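Local structure of AOC_like domain-containing protein (Frankia sp. Cc1.17, 7DVI) at residues I28-I33 and V143-S148; G80-Y85 and D104-K109. The protein catalyses exo-selective intermolecular Diels-Alder reactions on non-natural substrates and has an allene oxide cyclase-like barrel fold. All blocks are in the same frame, centred on the assembly; numbering follows the deposited sequence.

Contact 1 of 2, residues I28-I33 and V143-S148. With EDO (1,2-ethanediol), chain M; EDO (1,2-ethanediol), chain R.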
loop_
_atom_site.group_PDB
_atom_site.type_symbol
_atom_site.label_atom_id
_atom_site.label_comp_id
_atom_site.label_asym_id
_atom_site.label_seq_id
_atom_site.Cartn_x
_atom_site.Cartn_y
_atom_site.Cartn_z
ATOM N N ILE A 28 22.395 -1.085 -3.951
ATOM C CA ILE A 28 22.138 -0.962 -5.403
ATOM C C ILE A 28 22.470 0.463 -5.832
ATOM O O ILE A 28 22.099 1.424 -5.131
ATOM C CB ILE A 28 20.698 -1.346 -5.774
ATOM C CG1 ILE A 28 20.434 -2.820 -5.466
ATOM C CG2 ILE A 28 20.412 -0.963 -7.218
ATOM C CD1 ILE A 28 18.976 -3.184 -5.406
ATOM N N TRP A 29 23.114 0.550 -6.980
ATOM C CA TRP A 29 23.464 1.786 -7.703
ATOM C C TRP A 29 22.514 1.772 -8.899
ATOM O O TRP A 29 22.565 0.800 -9.690
ATOM C CB TRP A 29 24.979 1.770 -8.061
ATOM C CG TRP A 29 25.497 2.961 -8.808
ATOM C CD1 TRP A 29 25.830 4.178 -8.280
ATOM C CD2 TRP A 29 25.782 3.050 -10.222
ATOM N NE1 TRP A 29 26.254 5.022 -9.272
ATOM C CE2 TRP A 29 26.241 4.360 -10.471
ATOM C CE3 TRP A 29 25.708 2.155 -11.295
ATOM C CZ2 TRP A 29 26.622 4.782 -11.748
ATOM C CZ3 TRP A 29 26.068 2.573 -12.555
ATOM C CH2 TRP A 29 26.516 3.874 -12.780
ATOM N N GLU A 30 21.669 2.793 -9.028
ATOM C CA GLU A 30 20.523 2.769 -9.981
ATOM C C GLU A 30 20.555 4.021 -10.850
ATOM O O GLU A 30 19.961 5.058 -10.512
ATOM C CB GLU A 30 19.203 2.602 -9.207
ATOM C CG GLU A 30 17.979 2.585 -10.114
ATOM C CD GLU A 30 16.632 2.300 -9.448
ATOM O OE1 GLU A 30 16.646 1.766 -8.330
ATOM O OE2 GLU A 30 15.569 2.719 -10.045
ATOM N N PRO A 31 21.276 3.980 -11.993
ATOM C CA PRO A 31 21.279 5.113 -12.902
ATOM C C PRO A 31 20.019 5.132 -13.756
ATOM O O PRO A 31 19.551 4.046 -14.142
ATOM C CB PRO A 31 22.513 4.850 -13.785
ATOM C CG PRO A 31 22.629 3.345 -13.801
ATOM C CD PRO A 31 22.246 2.946 -12.391
ATOM N N GLN A 32 19.585 6.349 -14.096
ATOM C CA GLN A 32 18.410 6.589 -14.954
ATOM C C GLN A 32 18.845 6.569 -16.413
ATOM O O GLN A 32 19.712 7.346 -16.743
ATOM C CB GLN A 32 17.777 7.914 -14.554
ATOM C CG GLN A 32 16.401 8.083 -15.177
ATOM C CD GLN A 32 15.449 8.775 -14.232
ATOM O OE1 GLN A 32 15.415 9.999 -14.194
ATOM N NE2 GLN A 32 14.676 7.997 -13.467
ATOM N N ILE A 33 18.244 5.731 -17.257
ATOM C CA ILE A 33 18.595 5.636 -18.695
ATOM C C ILE A 33 17.657 6.533 -19.497
ATOM O O ILE A 33 18.097 7.195 -20.492
ATOM C CB ILE A 33 18.531 4.172 -19.170
ATOM C CG1 ILE A 33 19.286 3.223 -18.238
ATOM C CG2 ILE A 33 18.989 4.054 -20.618
ATOM C CD1 ILE A 33 20.756 3.549 -18.040
ATOM N N VAL A 143 20.561 6.844 -8.137
ATOM C CA VAL A 143 19.921 6.665 -6.814
ATOM C C VAL A 143 20.516 5.415 -6.137
ATOM O O VAL A 143 21.121 4.614 -6.783
ATOM C CB VAL A 143 18.433 6.640 -7.212
ATOM C CG1 VAL A 143 17.737 5.308 -7.080
ATOM C CG2 VAL A 143 17.670 7.814 -6.684
ATOM N N GLU A 144 20.460 5.314 -4.838
ATOM C CA GLU A 144 20.753 4.081 -4.099
ATOM C C GLU A 144 19.425 3.341 -3.931
ATOM O O GLU A 144 18.415 4.001 -3.586
ATOM C CB GLU A 144 21.294 4.428 -2.726
ATOM C CG GLU A 144 21.788 3.217 -1.976
ATOM C CD GLU A 144 22.222 3.536 -0.563
ATOM O OE1 GLU A 144 22.247 4.725 -0.207
ATOM O OE2 GLU A 144 22.439 2.594 0.199
ATOM N N ALA A 145 19.422 2.033 -4.125
ATOM C CA ALA A 145 18.184 1.232 -3.984
ATOM C C ALA A 145 18.444 -0.018 -3.123
ATOM O O ALA A 145 19.622 -0.365 -2.797
ATOM C CB ALA A 145 17.640 0.944 -5.352
ATOM N N ARG A 146 17.364 -0.566 -2.595
ATOM C CA ARG A 146 17.370 -1.874 -1.917
ATOM C C ARG A 146 16.058 -2.593 -2.220
ATOM O O ARG A 146 14.989 -1.936 -2.490
ATOM C CB ARG A 146 17.713 -1.760 -0.434
ATOM C CG ARG A 146 16.660 -1.154 0.467
ATOM C CD ARG A 146 17.228 -1.107 1.870
ATOM N NE ARG A 146 17.422 -2.437 2.461
ATOM C CZ ARG A 146 16.458 -3.169 3.007
ATOM N NH1 ARG A 146 16.757 -4.339 3.535
ATOM N NH2 ARG A 146 15.199 -2.759 3.005
ATOM N N ILE A 147 16.167 -3.910 -2.233
ATOM C CA ILE A 147 15.042 -4.850 -2.489
ATOM C C ILE A 147 15.094 -5.907 -1.403
ATOM O O ILE A 147 16.175 -6.460 -1.135
ATOM C CB ILE A 147 15.165 -5.418 -3.901
ATOM C CG1 ILE A 147 15.118 -4.302 -4.940
ATOM C CG2 ILE A 147 14.108 -6.472 -4.155
ATOM C CD1 ILE A 147 15.582 -4.723 -6.274
ATOM N N SER A 148 13.977 -6.116 -0.746
ATOM C CA SER A 148 13.897 -7.040 0.392
ATOM C C SER A 148 12.554 -7.778 0.330
ATOM O O SER A 148 11.521 -7.131 0.518
ATOM C CB SER A 148 14.146 -6.255 1.638
ATOM O OG SER A 148 14.072 -7.078 2.764
HETATM C C1 EDO M . 17.560 10.763 -18.066
HETATM O O1 EDO M . 18.759 10.176 -17.654
HETATM C C2 EDO M . 17.471 10.857 -19.529
HETATM O O2 EDO M . 16.138 11.032 -19.984
HETATM C C1 EDO R . 11.092 10.102 -9.629
HETATM O O1 EDO R . 10.803 9.984 -8.273
HETATM C C2 EDO R . 11.858 8.931 -10.126
HETATM O O2 EDO R . 12.542 9.173 -11.357
#
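With CG1 of Ile28 anti to its carbonyl carbon (chi1 -64°) and the same turn at Ile147, the two isoleucines extend their CD1 methyls toward each other; the side chains cross at about a right angle, and Ile28 CD1 meets Ile147 CD1 at 3.8 Å. The other branch of Ile28, CG2, lies against the CB methyl of Ala145. Glu30 is fully stretched, CG opposite the backbone N (chi1 179°), and runs beside Val143 in the same direction, CB 3.7 Å from Val143 CG1. Its OE1 thereby arrives 3.2 Å from Ala145 CB, an apolar neighbour, while OE2 is paired with Arg132 in a salt bridge and also lies close to the like charge of Asp54. Cutting Ile28 back to an alanine removes both branches and would probably leave Ile147 CD1 without its methyl partner and a gap beside the CB of Ala145.

Four backbone hydrogen bonds join the antiparallel strands, two at the pair Ile28 and Ala145 and two at Glu30 and Val143; Ala145 N to Ile28 O measures 2.9 Å, and Glu144 CA adds a C-H contact to that oxygen. This pairing of the first and last strands is the seam that closes the eight-stranded antiparallel barrel. Strand 22-37 has strand 49-57 on its far edge, where Leu56 touches Ile28 and Glu30, and strand 143-150 is bordered by strand 129-135, whose Trp134 packs on Val143.

Contact 2 of 2, residues G80-Y85 and D104-K109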
loop_
_atom_site.group_PDB
_atom_site.type_symbol
_atom_site.label_atom_id
_atom_site.label_comp_id
_atom_site.label_asym_id
_atom_site.label_seq_id
_atom_site.Cartn_x
_atom_site.Cartn_y
_atom_site.Cartn_z
ATOM N N GLY A 80 1.662 19.589 4.382
ATOM C CA GLY A 80 2.568 19.869 3.245
ATOM C C GLY A 80 3.104 18.632 2.503
ATOM O O GLY A 80 3.827 18.835 1.523
ATOM N N ALA A 81 2.837 17.399 2.944
ATOM C CA ALA A 81 3.308 16.193 2.224
ATOM C C ALA A 81 2.663 16.199 0.840
ATOM O O ALA A 81 1.465 16.616 0.663
ATOM C CB ALA A 81 3.012 14.920 2.999
ATOM N N VAL A 82 3.455 15.781 -0.142
ATOM C CA VAL A 82 3.031 15.665 -1.559
ATOM C C VAL A 82 3.028 14.162 -1.940
ATOM O O VAL A 82 4.058 13.571 -2.257
ATOM C CB VAL A 82 3.895 16.546 -2.471
ATOM C CG1 VAL A 82 3.465 16.410 -3.926
ATOM C CG2 VAL A 82 3.887 18.028 -2.028
ATOM N N LEU A 83 1.857 13.564 -1.870
ATOM C CA LEU A 83 1.706 12.104 -1.957
ATOM C C LEU A 83 1.635 11.738 -3.441
ATOM O O LEU A 83 0.813 12.286 -4.224
ATOM C CB LEU A 83 0.501 11.648 -1.132
ATOM C CG LEU A 83 0.801 11.253 0.312
ATOM C CD1 LEU A 83 1.717 10.045 0.427
ATOM C CD2 LEU A 83 1.390 12.423 1.097
ATOM N N THR A 84 2.566 10.872 -3.784
ATOM C CA THR A 84 2.964 10.504 -5.150
ATOM C C THR A 84 2.843 8.971 -5.266
ATOM O O THR A 84 3.418 8.260 -4.408
ATOM C CB THR A 84 4.385 11.040 -5.400
ATOM O OG1 THR A 84 4.397 12.446 -5.137
ATOM C CG2 THR A 84 4.839 10.848 -6.823
ATOM N N TYR A 85 2.172 8.504 -6.314
ATOM C CA TYR A 85 1.916 7.056 -6.519
ATOM C C TYR A 85 2.816 6.540 -7.616
ATOM O O TYR A 85 2.683 7.003 -8.761
ATOM C CB TYR A 85 0.449 6.770 -6.800
ATOM C CG TYR A 85 0.103 5.322 -6.529
ATOM C CD1 TYR A 85 -0.189 4.917 -5.242
ATOM C CD2 TYR A 85 0.190 4.357 -7.528
ATOM C CE1 TYR A 85 -0.483 3.598 -4.959
ATOM C CE2 TYR A 85 -0.119 3.027 -7.262
ATOM C CZ TYR A 85 -0.442 2.654 -5.971
ATOM O OH TYR A 85 -0.701 1.348 -5.662
ATOM N N ASP A 104 6.164 10.281 -0.284
ATOM C CA ASP A 104 6.137 11.760 -0.114
ATOM C C ASP A 104 7.184 12.355 -1.053
ATOM O O ASP A 104 8.394 12.086 -0.869
ATOM C CB ASP A 104 6.362 12.133 1.349
ATOM C CG ASP A 104 6.269 13.644 1.628
ATOM O OD1 ASP A 104 6.168 14.459 0.657
ATOM O OD2 ASP A 104 6.275 13.980 2.802
ATOM N N PHE A 105 6.766 13.113 -2.052
ATOM C CA PHE A 105 7.717 13.762 -2.998
ATOM C C PHE A 105 8.738 14.659 -2.263
ATOM O O PHE A 105 9.888 14.786 -2.752
ATOM C CB PHE A 105 6.954 14.448 -4.116
ATOM C CG PHE A 105 7.756 14.679 -5.359
ATOM C CD1 PHE A 105 8.155 13.617 -6.153
ATOM C CD2 PHE A 105 8.093 15.963 -5.754
ATOM C CE1 PHE A 105 8.865 13.828 -7.325
ATOM C CE2 PHE A 105 8.800 16.176 -6.922
ATOM C CZ PHE A 105 9.206 15.109 -7.696
ATOM N N ASN A 106 8.405 15.141 -1.072
ATOM C CA ASN A 106 9.317 15.971 -0.240
ATOM C C ASN A 106 10.443 15.084 0.266
ATOM O O ASN A 106 11.606 15.513 0.140
ATOM C CB ASN A 106 8.560 16.693 0.874
ATOM C CG ASN A 106 7.643 17.761 0.306
ATOM O OD1 ASN A 106 7.938 18.328 -0.735
ATOM N ND2 ASN A 106 6.520 18.004 0.953
ATOM N N ASP A 107 10.114 13.865 0.729
ATOM C CA ASP A 107 11.094 12.851 1.186
ATOM C C ASP A 107 12.008 12.520 0.013
ATOM O O ASP A 107 13.249 12.477 0.175
ATOM C CB ASP A 107 10.376 11.607 1.717
ATOM C CG ASP A 107 9.928 11.743 3.152
ATOM O OD1 ASP A 107 10.227 12.789 3.737
ATOM O OD2 ASP A 107 9.326 10.785 3.676
ATOM N N VAL A 108 11.421 12.352 -1.169
ATOM C CA VAL A 108 12.203 12.070 -2.395
ATOM C C VAL A 108 13.260 13.164 -2.575
ATOM O O VAL A 108 14.470 12.841 -2.631
ATOM C CB VAL A 108 11.313 11.951 -3.636
ATOM C CG1 VAL A 108 12.172 11.789 -4.884
ATOM C CG2 VAL A 108 10.322 10.791 -3.517
ATOM N N LYS A 109 12.814 14.407 -2.715
ATOM C CA LYS A 109 13.706 15.563 -3.000
ATOM C C LYS A 109 14.761 15.729 -1.897
ATOM O O LYS A 109 15.883 16.109 -2.239
ATOM C CB LYS A 109 12.867 16.822 -3.159
ATOM C CG LYS A 109 12.010 16.792 -4.405
ATOM C CD LYS A 109 11.374 18.105 -4.748
ATOM C CE LYS A 109 10.351 18.575 -3.752
ATOM N NZ LYS A 109 9.928 19.965 -4.064
#
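Asp104 meets Ala81 and Val82 through a carboxylate that serves both the strand and the helix. Its CB begins a side chain with CG anti to the backbone N (chi1 -177°), which carries CG to within 3.8 Å of Ala81 CB. At the tip the oxygens divide the work. OD2 rests against the methyl of Ala81, 3.4 Å from CB, whereas OD1 accepts two N-H groups from opposite faces of the carboxylate plane: Val82 N at 3.1 Å and Asn106 N at 2.9 Å. Both donors stand well above that plane, so the pair should fix the rotation of the group. The bond from Asn106 N makes Asp104 the N-cap of helix 105-109, and the one from Val82 N ties the cap to the neighbouring strand.

Val82 O is likewise doubly used. Phe105 N reaches it almost straight, at 2.8 Å with an N-H...O angle of 175°, and Thr84 OG1 donates to it from above the carbonyl plane. The same hydroxyl oxygen lies 3.4 Å from Phe105 CB, and Val82 CG1 packs alongside that CB. Asn106 ND2 adds a weak bond to Gly80 O.

Here strand 95-104 turns into the helix beside the start of strand 82-92. Phe105 continues onto Val39, Pro44 and Tyr86, Val82 touches Ile73 of strand 63-76, and Val108 leans on Val114 of strand 114-121.

The two contacts show one barrel held together in different ways. Contact 1 lies nearer the centre of the chain and pairs its first and last strands, far apart in sequence, through regular backbone bonds with aliphatic packing between them. Contact 2 is more peripheral, joins the start of strand 82-92 to the end of strand 95-104 and the helix that follows it, and combines a backbone bond with a helix-capping carboxylate, the Asn106 amide adding only a weak bond. Each is partly buried. Both reach the same sheet, but their centres stand about 19 Å apart. The carboxylates of Glu30 and Glu144 in contact 1 are matched by arginines, that of Asp104 in contact 2 by backbone N-H groups.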